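PDB 3I8B: xylulose kinase from Bifidobacterium adolescentis ATCC 15703, which probably catalyses the ATP-dependent phosphorylation of D-xylulose to D-xylulose 5-phosphate, as a member of the FGGY family of carbohydrate kinases. Local coordinates for residues Trp93-Thr96 / Ser97-Pro100; Ala402-Glu405 / Gly406-Ser410. All blocks are in the same frame, centred on the assembly; numbering follows the deposited sequence.

Interaction 1 of 2, residues Trp93-Thr96 / Ser97-Pro100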
ATOM      1  N   TRP A  93      -3.301   8.569   3.865  1.00 10.46           N
ATOM      2  CA  TRP A  93      -3.192   8.194   2.455  1.00 13.85           C
ATOM      3  C   TRP A  93      -4.374   8.712   1.624  1.00 15.26           C
ATOM      4  O   TRP A  93      -4.225   8.991   0.428  1.00 15.61           O
ATOM      5  CB  TRP A  93      -3.105   6.673   2.302  1.00 11.15           C
ATOM      6  CG  TRP A  93      -4.389   5.988   2.699  1.00 12.93           C
ATOM      7  CD1 TRP A  93      -4.790   5.681   3.963  1.00 11.57           C
ATOM      8  CD2 TRP A  93      -5.448   5.560   1.826  1.00 14.96           C
ATOM      9  NE1 TRP A  93      -6.026   5.078   3.935  1.00 15.73           N
ATOM     10  CE2 TRP A  93      -6.453   4.988   2.638  1.00 14.76           C
ATOM     11  CE3 TRP A  93      -5.638   5.591   0.439  1.00 15.52           C
ATOM     12  CZ2 TRP A  93      -7.638   4.451   2.111  1.00 16.73           C
ATOM     13  CZ3 TRP A  93      -6.825   5.062  -0.088  1.00 18.04           C
ATOM     14  CH2 TRP A  93      -7.807   4.500   0.750  1.00 14.63           C
ATOM     15  N   ASN A  94      -5.539   8.828   2.255  1.00 13.20           N
ATOM     16  CA  ASN A  94      -6.759   9.230   1.551  1.00 16.24           C
ATOM     17  C   ASN A  94      -7.149  10.691   1.740  1.00 15.08           C
ATOM     18  O   ASN A  94      -8.203  11.121   1.271  1.00 15.13           O
ATOM     19  CB  ASN A  94      -7.944   8.320   1.909  1.00 14.92           C
ATOM     20  CG  ASN A  94      -8.192   8.230   3.413  1.00 13.00           C
ATOM     21  OD1 ASN A  94      -7.440   8.774   4.211  1.00 14.77           O
ATOM     22  ND2 ASN A  94      -9.267   7.550   3.797  1.00 17.41           N
ATOM     23  N   ASP A  95      -6.319  11.446   2.447  1.00 13.38           N
ATOM     24  CA  ASP A  95      -6.448  12.898   2.446  1.00 13.71           C
ATOM     25  C   ASP A  95      -6.111  13.408   1.048  1.00 13.49           C
ATOM     26  O   ASP A  95      -5.116  12.993   0.450  1.00 12.96           O
ATOM     27  CB  ASP A  95      -5.495  13.536   3.455  1.00 12.50           C
ATOM     28  CG  ASP A  95      -5.341  15.042   3.244  1.00 16.57           C
ATOM     29  OD1 ASP A  95      -6.283  15.779   3.586  1.00 10.59           O
ATOM     30  OD2 ASP A  95      -4.269  15.487   2.751  1.00 16.69           O
ATOM     31  N   THR A  96      -6.940  14.297   0.517  1.00 14.36           N
ATOM     32  CA  THR A  96      -6.681  14.896  -0.795  1.00 14.06           C
ATOM     33  C   THR A  96      -6.278  16.372  -0.696  1.00 14.46           C
ATOM     34  O   THR A  96      -6.136  17.044  -1.716  1.00 13.08           O
ATOM     35  CB  THR A  96      -7.924  14.838  -1.686  1.00 18.32           C
ATOM     36  OG1 THR A  96      -9.008  15.491  -1.012  1.00 16.07           O
ATOM     37  CG2 THR A  96      -8.293  13.405  -1.982  1.00 15.29           C
ATOM     38  N   SER A  97      -6.135  16.870   0.527  1.00 12.17           N
ATOM     39  CA  SER A  97      -5.659  18.233   0.772  1.00 16.71           C
ATOM     40  C   SER A  97      -4.372  18.560   0.008  1.00 16.14           C
ATOM     41  O   SER A  97      -4.203  19.674  -0.479  1.00 14.21           O
ATOM     42  CB  SER A  97      -5.385  18.449   2.266  1.00 13.61           C
ATOM     43  OG  SER A  97      -6.575  18.421   3.030  1.00 19.44           O
ATOM     44  N   SER A  98      -3.473  17.583  -0.083  1.00 13.86           N
ATOM     45  CA  SER A  98      -2.125  17.811  -0.585  1.00 12.77           C
ATOM     46  C   SER A  98      -2.010  17.649  -2.096  1.00 13.57           C
ATOM     47  O   SER A  98      -0.901  17.663  -2.643  1.00 13.68           O
ATOM     48  CB  SER A  98      -1.148  16.856   0.114  1.00 10.71           C
ATOM     49  OG  SER A  98      -1.537  15.512  -0.109  1.00 11.24           O
ATOM     50  N   ALA A  99      -3.149  17.482  -2.764  1.00 11.39           N
ATOM     51  CA  ALA A  99      -3.163  17.342  -4.217  1.00 15.53           C
ATOM     52  C   ALA A  99      -2.412  18.459  -4.978  1.00 13.11           C
ATOM     53  O   ALA A  99      -1.669  18.171  -5.918  1.00 14.50           O
ATOM     54  CB  ALA A  99      -4.604  17.211  -4.726  1.00 15.04           C
ATOM     55  N   PRO A 100      -2.608  19.731  -4.586  1.00 13.51           N
ATOM     56  CA  PRO A 100      -1.866  20.802  -5.265  1.00 13.62           C
ATOM     57  C   PRO A 100      -0.369  20.633  -5.091  1.00 14.11           C
ATOM     58  O   PRO A 100       0.388  20.849  -6.039  1.00 11.84           O
ATOM     59  CB  PRO A 100      -2.339  22.072  -4.549  1.00 15.73           C
ATOM     60  CG  PRO A 100      -3.691  21.720  -4.013  1.00 18.55           C
ATOM     61  CD  PRO A 100      -3.585  20.268  -3.622  1.00 13.11           C
TER

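Interaction 2 of 2, residues Ala402-Glu405 / Gly406-Ser410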
ATOM      1  N   ALA A 402     -19.570  -7.063 -21.540  1.00 23.46           N
ATOM      2  CA  ALA A 402     -18.544  -6.036 -21.740  1.00 24.13           C
ATOM      3  C   ALA A 402     -18.164  -5.328 -20.435  1.00 21.67           C
ATOM      4  O   ALA A 402     -17.011  -4.943 -20.247  1.00 22.22           O
ATOM      5  CB  ALA A 402     -18.990  -5.010 -22.808  1.00 21.36           C
ATOM      6  N   PHE A 403     -19.135  -5.153 -19.542  1.00 19.38           N
ATOM      7  CA  PHE A 403     -18.866  -4.596 -18.222  1.00 19.17           C
ATOM      8  C   PHE A 403     -17.921  -5.518 -17.434  1.00 22.01           C
ATOM      9  O   PHE A 403     -16.933  -5.070 -16.845  1.00 18.46           O
ATOM     10  CB  PHE A 403     -20.163  -4.420 -17.436  1.00 18.52           C
ATOM     11  CG  PHE A 403     -20.866  -3.109 -17.677  1.00 23.40           C
ATOM     12  CD1 PHE A 403     -20.380  -1.932 -17.128  1.00 20.71           C
ATOM     13  CD2 PHE A 403     -22.039  -3.065 -18.413  1.00 22.03           C
ATOM     14  CE1 PHE A 403     -21.034  -0.734 -17.339  1.00 23.68           C
ATOM     15  CE2 PHE A 403     -22.700  -1.869 -18.622  1.00 22.66           C
ATOM     16  CZ  PHE A 403     -22.198  -0.704 -18.081  1.00 22.26           C
ATOM     17  N   VAL A 404     -18.231  -6.811 -17.423  1.00 22.41           N
ATOM     18  CA  VAL A 404     -17.386  -7.784 -16.715  1.00 22.55           C
ATOM     19  C   VAL A 404     -16.007  -7.940 -17.367  1.00 22.76           C
ATOM     20  O   VAL A 404     -14.971  -7.956 -16.685  1.00 23.16           O
ATOM     21  CB  VAL A 404     -18.065  -9.162 -16.628  1.00 21.00           C
ATOM     22  CG1 VAL A 404     -17.155 -10.156 -15.920  1.00 25.62           C
ATOM     23  CG2 VAL A 404     -19.397  -9.058 -15.902  1.00 18.52           C
ATOM     24  N   GLU A 405     -15.992  -8.062 -18.688  1.00 22.65           N
ATOM     25  CA  GLU A 405     -14.744  -8.241 -19.407  1.00 20.68           C
ATOM     26  C   GLU A 405     -13.875  -6.996 -19.276  1.00 22.31           C
ATOM     27  O   GLU A 405     -12.649  -7.077 -19.309  1.00 22.03           O
ATOM     28  CB  GLU A 405     -15.004  -8.588 -20.882  1.00 23.79           C
ATOM     29  CG  GLU A 405     -15.629  -9.975 -21.094  1.00 23.72           C
ATOM     30  CD  GLU A 405     -15.621 -10.418 -22.555  1.00 28.95           C
ATOM     31  OE1 GLU A 405     -15.511  -9.541 -23.447  1.00 26.21           O
ATOM     32  OE2 GLU A 405     -15.736 -11.643 -22.811  1.00 22.77           O
ATOM     33  N   GLY A 406     -14.514  -5.842 -19.110  1.00 22.65           N
ATOM     34  CA  GLY A 406     -13.782  -4.596 -18.976  1.00 17.51           C
ATOM     35  C   GLY A 406     -13.071  -4.535 -17.641  1.00 18.59           C
ATOM     36  O   GLY A 406     -11.911  -4.181 -17.571  1.00 18.50           O
ATOM     37  N   LEU A 407     -13.789  -4.877 -16.579  1.00 22.90           N
ATOM     38  CA  LEU A 407     -13.216  -4.927 -15.243  1.00 19.81           C
ATOM     39  C   LEU A 407     -11.965  -5.809 -15.242  1.00 19.54           C
ATOM     40  O   LEU A 407     -10.903  -5.384 -14.805  1.00 20.58           O
ATOM     41  CB  LEU A 407     -14.259  -5.459 -14.252  1.00 20.22           C
ATOM     42  CG  LEU A 407     -13.908  -5.544 -12.762  1.00 18.09           C
ATOM     43  CD1 LEU A 407     -15.167  -5.687 -11.944  1.00 20.50           C
ATOM     44  CD2 LEU A 407     -12.956  -6.699 -12.477  1.00 20.50           C
ATOM     45  N   LEU A 408     -12.102  -7.031 -15.748  1.00 20.44           N
ATOM     46  CA  LEU A 408     -10.999  -7.996 -15.763  1.00 21.17           C
ATOM     47  C   LEU A 408      -9.849  -7.594 -16.667  1.00 20.40           C
ATOM     48  O   LEU A 408      -8.693  -7.816 -16.325  1.00 20.96           O
ATOM     49  CB  LEU A 408     -11.496  -9.385 -16.163  1.00 20.26           C
ATOM     50  CG  LEU A 408     -12.157 -10.190 -15.044  1.00 24.32           C
ATOM     51  CD1 LEU A 408     -11.167 -10.464 -13.923  1.00 22.28           C
ATOM     52  CD2 LEU A 408     -13.356  -9.444 -14.509  1.00 23.01           C
ATOM     53  N   CYS A 409     -10.173  -7.011 -17.824  1.00 20.16           N
ATOM     54  CA  CYS A 409      -9.168  -6.563 -18.785  1.00 22.07           C
ATOM     55  C   CYS A 409      -8.261  -5.462 -18.241  1.00 19.90           C
ATOM     56  O   CYS A 409      -7.074  -5.427 -18.555  1.00 18.07           O
ATOM     57  CB  CYS A 409      -9.831  -6.095 -20.088  1.00 16.95           C
ATOM     58  SG  CYS A 409     -10.281  -7.464 -21.193  1.00 25.67           S
ATOM     59  N   SER A 410      -8.834  -4.551 -17.457  1.00 18.63           N
ATOM     60  CA  SER A 410      -8.061  -3.501 -16.813  1.00 15.00           C
ATOM     61  C   SER A 410      -7.031  -4.124 -15.871  1.00 17.59           C
ATOM     62  O   SER A 410      -5.868  -3.734 -15.872  1.00 17.64           O
ATOM     63  CB  SER A 410      -8.979  -2.565 -16.023  1.00 18.89           C
ATOM     64  OG  SER A 410      -8.220  -1.677 -15.218  1.00 18.38           O
TER

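Interaction 1 of 2, residues Trp93-Thr96 / Ser97-Pro100
Thr-96 and Ala-99 close a type I beta turn that leads into helix 99-110, the N of Ala-99 binding the O of Thr-96 at 3.2 Å, with the N-H pointing nearly straight at the oxygen (162°). The carboxylate of Asp-95, just ahead of the turn, lies against the N and CB of Ser-97. With CG anti to the backbone N (chi1 166°), it reaches forward past Thr-96. There the OG of Ser-97 donates to OD1 of Asp-95 at 2.7 Å, and OD1 accepts through its syn lone pair, on the side of OD2. The same OD1 takes a second, weak bond from the backbone N of Ser-97 at 3.3 Å, and this weak bond has the connectivity of an Asx turn. OD1 is thus held mainly by the hydroxyl, with the backbone bond as a supplement, while OD2 makes a salt bridge to Lys-146. Replacing Asp-95 by an alanine removes the carboxylate and is likely to leave the Ser-97 hydroxyl without this acceptor and Lys-146 without this counter-charge. Ser-98, at the N-cap position, makes no capping bond with its side chain; its OG turns to Thr-145 and Lys-146. The loop from strand 90-91 is thereby tied to helix 143-153 just where helix 99-110 sets off, and upstream Trp-93 packs on His-75, a predicted substrate-binding residue.

Interaction 2 of 2, residues Ala402-Glu405 / Gly406-Ser410
Val-404 and Leu-408 sit one turn apart on alpha-helix 396-420, in the C-terminal FGGY domain, and four successive i to i+4 bonds cross from 402-405 to 406-410. The straightest joins the N of Leu-408 to the O of Val-404 (3.2 Å, 172°). Gly-406 N reaches Ala-402 O at 2.9 Å along a more bent path (134°). All the touching residues are buried, so the contrast is not with a solvent side but between close contacts at backbone oxygens and an easier fit of side chains. Val-404 and Leu-408 show both: their side chains run alongside each other in the same direction, and CD2 of Leu-408 comes down to 3.1 Å from the O of Val-404 but stays at an ordinary apolar distance, 4.1 Å, from CG1 of Val-404. This pair faces helix 438-448, touching Leu-443 and Ile-447, whereas Phe-403 and Leu-407 lean on helix 335-344. OE2 of Glu-405 forms a salt bridge with Arg-401 and accepts a hydrogen bond from the backbone N of Gly-361. A second tight spot lies at the other end of that residue. At Cys-409, SG lies anti to the carbonyl carbon (chi1 -81°), which folds it back along the helix until it rests 3.1 Å from the O of Glu-405.

In the fold
Interaction 1 and interaction 2 share no helix or strand: the first belongs to the N-terminal FGGY domain, the second to the C-terminal one, with centres 29 Å apart and nearest atoms about 17 Å apart. Residues 93-100 form a partly buried entry into a helix, where a carboxylate and serine hydroxyls, with Lys-146 from outside, supplement one turn bond near the predicted substrate-binding His-75. Residues 402-410 lie wholly inside a helix buried among others and away from the known and predicted sites, so regular backbone bonds and apolar side chains dominate. Each has one acidic side chain with a basic partner, but only in interaction 1 does the carboxylate also bond across its own contact.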